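Local coordinates for protein YibA (Escherichia coli, PDB 1OYZ), which is of unknown function, possibly an oxidoreductase, and folds as an all-helical HEAT-repeat protein, at residues S104-A116 / D139-A151. Numbering follows the deposited sequence.
Sequences SACVRATAIESTA and DKSTNVRRATAFA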
ATOM      1  N   SER A 104       5.747  -8.777  19.210  1.00 33.26           N
ATOM      2  CA  SER A 104       6.121  -7.429  18.804  1.00 34.15           C
ATOM      3  C   SER A 104       5.266  -7.013  17.604  1.00 34.44           C
ATOM      4  O   SER A 104       5.218  -7.714  16.601  1.00 33.18           O
ATOM      5  CB  SER A 104       7.608  -7.371  18.434  1.00 33.46           C
ATOM      6  OG  SER A 104       7.855  -6.327  17.502  1.00 36.61           O
ATOM      7  N   ALA A 105       4.589  -5.876  17.713  1.00 33.66           N
ATOM      8  CA  ALA A 105       3.763  -5.422  16.627  1.00 33.13           C
ATOM      9  C   ALA A 105       4.672  -5.137  15.414  1.00 33.93           C
ATOM     10  O   ALA A 105       4.276  -5.376  14.263  1.00 33.70           O
ATOM     11  CB  ALA A 105       2.959  -4.169  17.052  1.00 34.44           C
ATOM     12  N   CYS A 106       5.893  -4.654  15.656  1.00 32.65           N
ATOM     13  CA  CYS A 106       6.823  -4.394  14.550  1.00 32.63           C
ATOM     14  C   CYS A 106       7.029  -5.665  13.764  1.00 30.26           C
ATOM     15  O   CYS A 106       6.876  -5.687  12.535  1.00 30.11           O
ATOM     16  CB  CYS A 106       8.170  -3.893  15.063  1.00 36.94           C
ATOM     17  SG  CYS A 106       8.032  -2.240  15.671  1.00 51.65           S
ATOM     18  N   VAL A 107       7.372  -6.738  14.476  1.00 28.05           N
ATOM     19  CA  VAL A 107       7.559  -8.017  13.827  1.00 27.03           C
ATOM     20  C   VAL A 107       6.321  -8.455  13.051  1.00 27.68           C
ATOM     21  O   VAL A 107       6.432  -8.869  11.892  1.00 26.56           O
ATOM     22  CB  VAL A 107       7.943  -9.143  14.845  1.00 27.61           C
ATOM     23  CG1 VAL A 107       8.038 -10.486  14.141  1.00 27.06           C
ATOM     24  CG2 VAL A 107       9.279  -8.817  15.508  1.00 28.17           C
ATOM     25  N   ARG A 108       5.137  -8.336  13.666  1.00 28.10           N
ATOM     26  CA  ARG A 108       3.909  -8.770  13.012  1.00 26.37           C
ATOM     27  C   ARG A 108       3.714  -8.049  11.688  1.00 26.48           C
ATOM     28  O   ARG A 108       3.432  -8.690  10.684  1.00 26.36           O
ATOM     29  CB  ARG A 108       2.692  -8.574  13.951  1.00 27.31           C
ATOM     30  CG  ARG A 108       2.691  -9.497  15.188  1.00 26.78           C
ATOM     31  CD  ARG A 108       1.288  -9.674  15.834  1.00 27.92           C
ATOM     32  NE  ARG A 108       0.654  -8.405  16.219  1.00 28.20           N
ATOM     33  CZ  ARG A 108       1.043  -7.654  17.249  1.00 29.94           C
ATOM     34  NH1 ARG A 108       2.061  -8.048  18.008  1.00 25.44           N
ATOM     35  NH2 ARG A 108       0.422  -6.500  17.511  1.00 30.26           N
ATOM     36  N   ALA A 109       3.898  -6.725  11.695  1.00 25.56           N
ATOM     37  CA  ALA A 109       3.765  -5.892  10.494  1.00 26.14           C
ATOM     38  C   ALA A 109       4.718  -6.357   9.366  1.00 26.43           C
ATOM     39  O   ALA A 109       4.268  -6.619   8.246  1.00 28.20           O
ATOM     40  CB  ALA A 109       4.026  -4.400  10.845  1.00 23.84           C
ATOM     41  N   THR A 110       6.010  -6.490   9.676  1.00 26.38           N
ATOM     42  CA  THR A 110       6.998  -6.941   8.700  1.00 25.26           C
ATOM     43  C   THR A 110       6.638  -8.324   8.157  1.00 24.92           C
ATOM     44  O   THR A 110       6.656  -8.548   6.940  1.00 27.09           O
ATOM     45  CB  THR A 110       8.419  -7.002   9.342  1.00 26.02           C
ATOM     46  OG1 THR A 110       8.815  -5.685   9.698  1.00 25.38           O
ATOM     47  CG2 THR A 110       9.484  -7.598   8.352  1.00 25.15           C
ATOM     48  N   ALA A 111       6.274  -9.237   9.050  1.00 26.48           N
ATOM     49  CA  ALA A 111       5.927 -10.594   8.633  1.00 24.57           C
ATOM     50  C   ALA A 111       4.764 -10.602   7.662  1.00 24.28           C
ATOM     51  O   ALA A 111       4.813 -11.315   6.656  1.00 24.75           O
ATOM     52  CB  ALA A 111       5.628 -11.474   9.850  1.00 20.70           C
ATOM     53  N   ILE A 112       3.714  -9.827   7.950  1.00 24.34           N
ATOM     54  CA  ILE A 112       2.566  -9.741   7.044  1.00 24.76           C
ATOM     55  C   ILE A 112       3.072  -9.200   5.683  1.00 26.03           C
ATOM     56  O   ILE A 112       2.717  -9.718   4.638  1.00 21.99           O
ATOM     57  CB  ILE A 112       1.455  -8.767   7.613  1.00 27.52           C
ATOM     58  CG1 ILE A 112       0.813  -9.336   8.897  1.00 25.13           C
ATOM     59  CG2 ILE A 112       0.352  -8.558   6.594  1.00 23.44           C
ATOM     60  CD1 ILE A 112      -0.024  -8.267   9.666  1.00 27.17           C
ATOM     61  N   GLU A 113       3.915  -8.164   5.694  1.00 27.34           N
ATOM     62  CA  GLU A 113       4.440  -7.656   4.418  1.00 29.75           C
ATOM     63  C   GLU A 113       5.241  -8.759   3.698  1.00 28.22           C
ATOM     64  O   GLU A 113       5.135  -8.911   2.474  1.00 27.07           O
ATOM     65  CB  GLU A 113       5.302  -6.404   4.648  1.00 32.53           C
ATOM     66  CG  GLU A 113       4.436  -5.170   4.955  1.00 38.66           C
ATOM     67  CD  GLU A 113       5.103  -4.136   5.858  1.00 42.22           C
ATOM     68  OE1 GLU A 113       6.313  -4.259   6.152  1.00 44.76           O
ATOM     69  OE2 GLU A 113       4.408  -3.185   6.275  1.00 45.36           O
ATOM     70  N   SER A 114       6.019  -9.545   4.454  1.00 28.23           N
ATOM     71  CA  SER A 114       6.765 -10.644   3.838  1.00 24.15           C
ATOM     72  C   SER A 114       5.829 -11.756   3.317  1.00 26.30           C
ATOM     73  O   SER A 114       6.107 -12.327   2.252  1.00 27.13           O
ATOM     74  CB  SER A 114       7.817 -11.210   4.817  1.00 23.75           C
ATOM     75  OG  SER A 114       8.860 -10.267   5.082  1.00 21.74           O
ATOM     76  N   THR A 115       4.711 -12.076   3.999  1.00 26.51           N
ATOM     77  CA  THR A 115       3.837 -13.133   3.444  1.00 27.75           C
ATOM     78  C   THR A 115       3.230 -12.625   2.121  1.00 28.91           C
ATOM     79  O   THR A 115       2.916 -13.422   1.221  1.00 29.70           O
ATOM     80  CB  THR A 115       2.614 -13.584   4.366  1.00 29.41           C
ATOM     81  OG1 THR A 115       1.744 -12.468   4.595  1.00 27.45           O
ATOM     82  CG2 THR A 115       3.080 -14.198   5.717  1.00 27.77           C
ATOM     83  N   ALA A 116       3.069 -11.306   2.009  1.00 28.21           N
ATOM     84  CA  ALA A 116       2.510 -10.691   0.800  1.00 31.89           C
ATOM     85  C   ALA A 116       3.522 -10.877  -0.340  1.00 34.14           C
ATOM     86  O   ALA A 116       3.165 -11.301  -1.440  1.00 34.36           O
ATOM     87  CB  ALA A 116       2.240  -9.187   1.039  1.00 33.77           C
ATOM     88  N   ASP A 139      -6.070  -6.190  14.154  1.00 33.22           N
ATOM     89  CA  ASP A 139      -5.008  -6.028  15.147  1.00 33.09           C
ATOM     90  C   ASP A 139      -5.076  -4.650  15.797  1.00 35.48           C
ATOM     91  O   ASP A 139      -5.507  -3.676  15.177  1.00 33.91           O
ATOM     92  CB  ASP A 139      -3.632  -6.178  14.503  1.00 33.29           C
ATOM     93  CG  ASP A 139      -2.531  -6.435  15.525  1.00 32.02           C
ATOM     94  OD1 ASP A 139      -2.128  -5.521  16.262  1.00 30.57           O
ATOM     95  OD2 ASP A 139      -2.071  -7.580  15.595  1.00 34.35           O
ATOM     96  N   LYS A 140      -4.603  -4.566  17.032  1.00 35.48           N
ATOM     97  CA  LYS A 140      -4.634  -3.318  17.760  1.00 38.36           C
ATOM     98  C   LYS A 140      -3.580  -2.368  17.242  1.00 39.15           C
ATOM     99  O   LYS A 140      -3.688  -1.160  17.431  1.00 37.45           O
ATOM    100  CB  LYS A 140      -4.428  -3.580  19.249  1.00 41.26           C
ATOM    101  CG  LYS A 140      -5.175  -2.621  20.158  1.00 46.51           C
ATOM    102  CD  LYS A 140      -4.512  -1.256  20.207  1.00 47.21           C
ATOM    103  CE  LYS A 140      -4.911  -0.467  21.456  1.00 49.86           C
ATOM    104  NZ  LYS A 140      -3.918   0.628  21.743  1.00 48.58           N
ATOM    105  N   SER A 141      -2.556  -2.908  16.582  1.00 39.72           N
ATOM    106  CA  SER A 141      -1.497  -2.069  16.040  1.00 39.11           C
ATOM    107  C   SER A 141      -1.832  -1.516  14.659  1.00 38.57           C
ATOM    108  O   SER A 141      -2.234  -2.259  13.763  1.00 37.30           O
ATOM    109  CB  SER A 141      -0.194  -2.849  15.943  1.00 40.62           C
ATOM    110  OG  SER A 141       0.751  -2.126  15.156  1.00 40.89           O
ATOM    111  N   THR A 142      -1.640  -0.211  14.490  1.00 37.18           N
ATOM    112  CA  THR A 142      -1.896   0.443  13.214  1.00 38.26           C
ATOM    113  C   THR A 142      -0.912  -0.046  12.169  1.00 36.14           C
ATOM    114  O   THR A 142      -1.271  -0.245  11.012  1.00 36.25           O
ATOM    115  CB  THR A 142      -1.746   1.976  13.318  1.00 39.88           C
ATOM    116  OG1 THR A 142      -0.487   2.284  13.928  1.00 45.13           O
ATOM    117  CG2 THR A 142      -2.855   2.566  14.139  1.00 39.12           C
ATOM    118  N   ASN A 143       0.336  -0.229  12.570  1.00 36.50           N
ATOM    119  CA  ASN A 143       1.339  -0.709  11.622  1.00 36.76           C
ATOM    120  C   ASN A 143       0.863  -2.031  11.052  1.00 36.28           C
ATOM    121  O   ASN A 143       0.962  -2.264   9.835  1.00 36.52           O
ATOM    122  CB  ASN A 143       2.673  -0.909  12.315  1.00 42.41           C
ATOM    123  CG  ASN A 143       3.090   0.306  13.112  1.00 47.82           C
ATOM    124  OD1 ASN A 143       4.173   0.852  12.909  1.00 51.86           O
ATOM    125  ND2 ASN A 143       2.223   0.743  14.030  1.00 50.80           N
ATOM    126  N   VAL A 144       0.319  -2.888  11.921  1.00 31.14           N
ATOM    127  CA  VAL A 144      -0.173  -4.188  11.477  1.00 28.90           C
ATOM    128  C   VAL A 144      -1.354  -4.054  10.550  1.00 27.38           C
ATOM    129  O   VAL A 144      -1.398  -4.694   9.502  1.00 27.38           O
ATOM    130  CB  VAL A 144      -0.588  -5.098  12.668  1.00 29.69           C
ATOM    131  CG1 VAL A 144      -1.360  -6.295  12.143  1.00 27.26           C
ATOM    132  CG2 VAL A 144       0.662  -5.564  13.454  1.00 27.72           C
ATOM    133  N   ARG A 145      -2.333  -3.242  10.941  1.00 28.10           N
ATOM    134  CA  ARG A 145      -3.491  -3.041  10.098  1.00 30.04           C
ATOM    135  C   ARG A 145      -3.034  -2.469   8.744  1.00 30.00           C
ATOM    136  O   ARG A 145      -3.500  -2.905   7.705  1.00 31.52           O
ATOM    137  CB  ARG A 145      -4.512  -2.127  10.785  1.00 30.55           C
ATOM    138  CG  ARG A 145      -5.144  -2.776  12.021  1.00 33.89           C
ATOM    139  CD  ARG A 145      -6.495  -2.178  12.372  1.00 33.58           C
ATOM    140  NE  ARG A 145      -6.434  -0.734  12.548  1.00 34.18           N
ATOM    141  CZ  ARG A 145      -5.766  -0.113  13.509  1.00 34.89           C
ATOM    142  NH1 ARG A 145      -5.074  -0.806  14.401  1.00 34.87           N
ATOM    143  NH2 ARG A 145      -5.823   1.212  13.601  1.00 35.30           N
ATOM    144  N   ARG A 146      -2.105  -1.520   8.766  1.00 32.01           N
ATOM    145  CA  ARG A 146      -1.576  -0.939   7.530  1.00 33.60           C
ATOM    146  C   ARG A 146      -0.973  -2.051   6.671  1.00 32.59           C
ATOM    147  O   ARG A 146      -1.292  -2.177   5.501  1.00 32.33           O
ATOM    148  CB  ARG A 146      -0.477   0.092   7.834  1.00 34.81           C
ATOM    149  CG  ARG A 146      -0.039   0.944   6.634  1.00 42.28           C
ATOM    150  CD  ARG A 146       1.124   1.847   7.025  1.00 48.47           C
ATOM    151  NE  ARG A 146       0.974   2.320   8.405  1.00 54.17           N
ATOM    152  CZ  ARG A 146       1.983   2.727   9.172  1.00 58.00           C
ATOM    153  NH1 ARG A 146       3.222   2.728   8.696  1.00 59.45           N
ATOM    154  NH2 ARG A 146       1.760   3.115  10.427  1.00 60.33           N
ATOM    155  N   ALA A 147      -0.098  -2.859   7.267  1.00 32.44           N
ATOM    156  CA  ALA A 147       0.531  -3.926   6.519  1.00 31.03           C
ATOM    157  C   ALA A 147      -0.537  -4.876   5.993  1.00 29.78           C
ATOM    158  O   ALA A 147      -0.383  -5.462   4.926  1.00 29.89           O
ATOM    159  CB  ALA A 147       1.554  -4.649   7.390  1.00 31.52           C
ATOM    160  N   THR A 148      -1.649  -4.993   6.711  1.00 30.17           N
ATOM    161  CA  THR A 148      -2.729  -5.876   6.274  1.00 30.09           C
ATOM    162  C   THR A 148      -3.347  -5.267   5.027  1.00 31.62           C
ATOM    163  O   THR A 148      -3.718  -5.983   4.078  1.00 31.98           O
ATOM    164  CB  THR A 148      -3.839  -6.038   7.368  1.00 28.22           C
ATOM    165  OG1 THR A 148      -3.250  -6.531   8.581  1.00 29.20           O
ATOM    166  CG2 THR A 148      -4.910  -7.027   6.916  1.00 27.32           C
ATOM    167  N   ALA A 149      -3.459  -3.944   5.003  1.00 32.33           N
ATOM    168  CA  ALA A 149      -4.047  -3.312   3.813  1.00 33.90           C
ATOM    169  C   ALA A 149      -3.209  -3.678   2.582  1.00 33.82           C
ATOM    170  O   ALA A 149      -3.736  -4.076   1.538  1.00 34.96           O
ATOM    171  CB  ALA A 149      -4.108  -1.782   3.998  1.00 34.72           C
ATOM    172  N   PHE A 150      -1.897  -3.547   2.713  1.00 36.99           N
ATOM    173  CA  PHE A 150      -0.991  -3.891   1.622  1.00 39.00           C
ATOM    174  C   PHE A 150      -1.202  -5.322   1.170  1.00 39.54           C
ATOM    175  O   PHE A 150      -1.320  -5.618  -0.019  1.00 36.86           O
ATOM    176  CB  PHE A 150       0.454  -3.735   2.082  1.00 43.37           C
ATOM    177  CG  PHE A 150       1.449  -4.248   1.096  1.00 48.56           C
ATOM    178  CD1 PHE A 150       1.480  -3.742  -0.205  1.00 51.81           C
ATOM    179  CD2 PHE A 150       2.334  -5.250   1.450  1.00 48.86           C
ATOM    180  CE1 PHE A 150       2.376  -4.235  -1.136  1.00 52.16           C
ATOM    181  CE2 PHE A 150       3.231  -5.747   0.528  1.00 52.51           C
ATOM    182  CZ  PHE A 150       3.252  -5.239  -0.771  1.00 52.61           C
ATOM    183  N   ALA A 151      -1.229  -6.219   2.148  1.00 39.34           N
ATOM    184  CA  ALA A 151      -1.415  -7.628   1.874  1.00 40.06           C
ATOM    185  C   ALA A 151      -2.640  -7.889   1.019  1.00 41.00           C
ATOM    186  O   ALA A 151      -2.554  -8.516  -0.036  1.00 39.70           O
ATOM    187  CB  ALA A 151      -1.544  -8.396   3.176  1.00 39.79           C
TER
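Ile112 and Val144 interlock where segments 105-116 and 142-151 of two neighbouring helices run side by side in the HEAT-repeat solenoid, their axes approaching to 8.2 Å at 4°. The packing is knobs-into-holes: Ile112 enters the hole formed by Val144, Ala147, Thr148 and Ala151, while Val144 sits among Ala105, Arg108, Ala109 and Ile112. The two side chains meet at about a right angle, and Ile112 CD1 presses on Val144 CG1 at a tight 3.4 Å. Ile112 CG2, anti to the backbone N, lies 3.6 Å from Ala147 O and also touches Ala151 CB. Ala109 and Ala147 are consistent with the close approach, Ala109 CA and Val144 CA being 4.4 Å apart. Farther along, Ala116 CB rests 3.6 Å from Phe150 CE2, and the Glu113 chain lies against Ala147 CB. Helix 126-136 backs this seam, Thr136 touching both Ile112 and Val144.

At the N-terminal ends a salt bridge ties Arg108 to the turn preceding the second helix. The guanidinium meets the Asp139 carboxylate side-on and nearly coplanar, planes 15° apart, with Arg108 NE to Asp139 OD2 at 2.9 Å and Arg108 NH2 to Asp139 OD1 at 3.0 Å. Arg108 NH1 is held by the carbonyl of Asp102, which probably helps fix the group's rotation. An alanine in place of Asp139 would remove both carboxylate oxygens and would probably leave the Arg108 charge without this mate and the Asx turn without its acceptor. That turn uses the anti lone pair of Asp139 OD1, which accepts from Ser141 N at 2.7 Å while its syn lone pair takes Arg108 NH2.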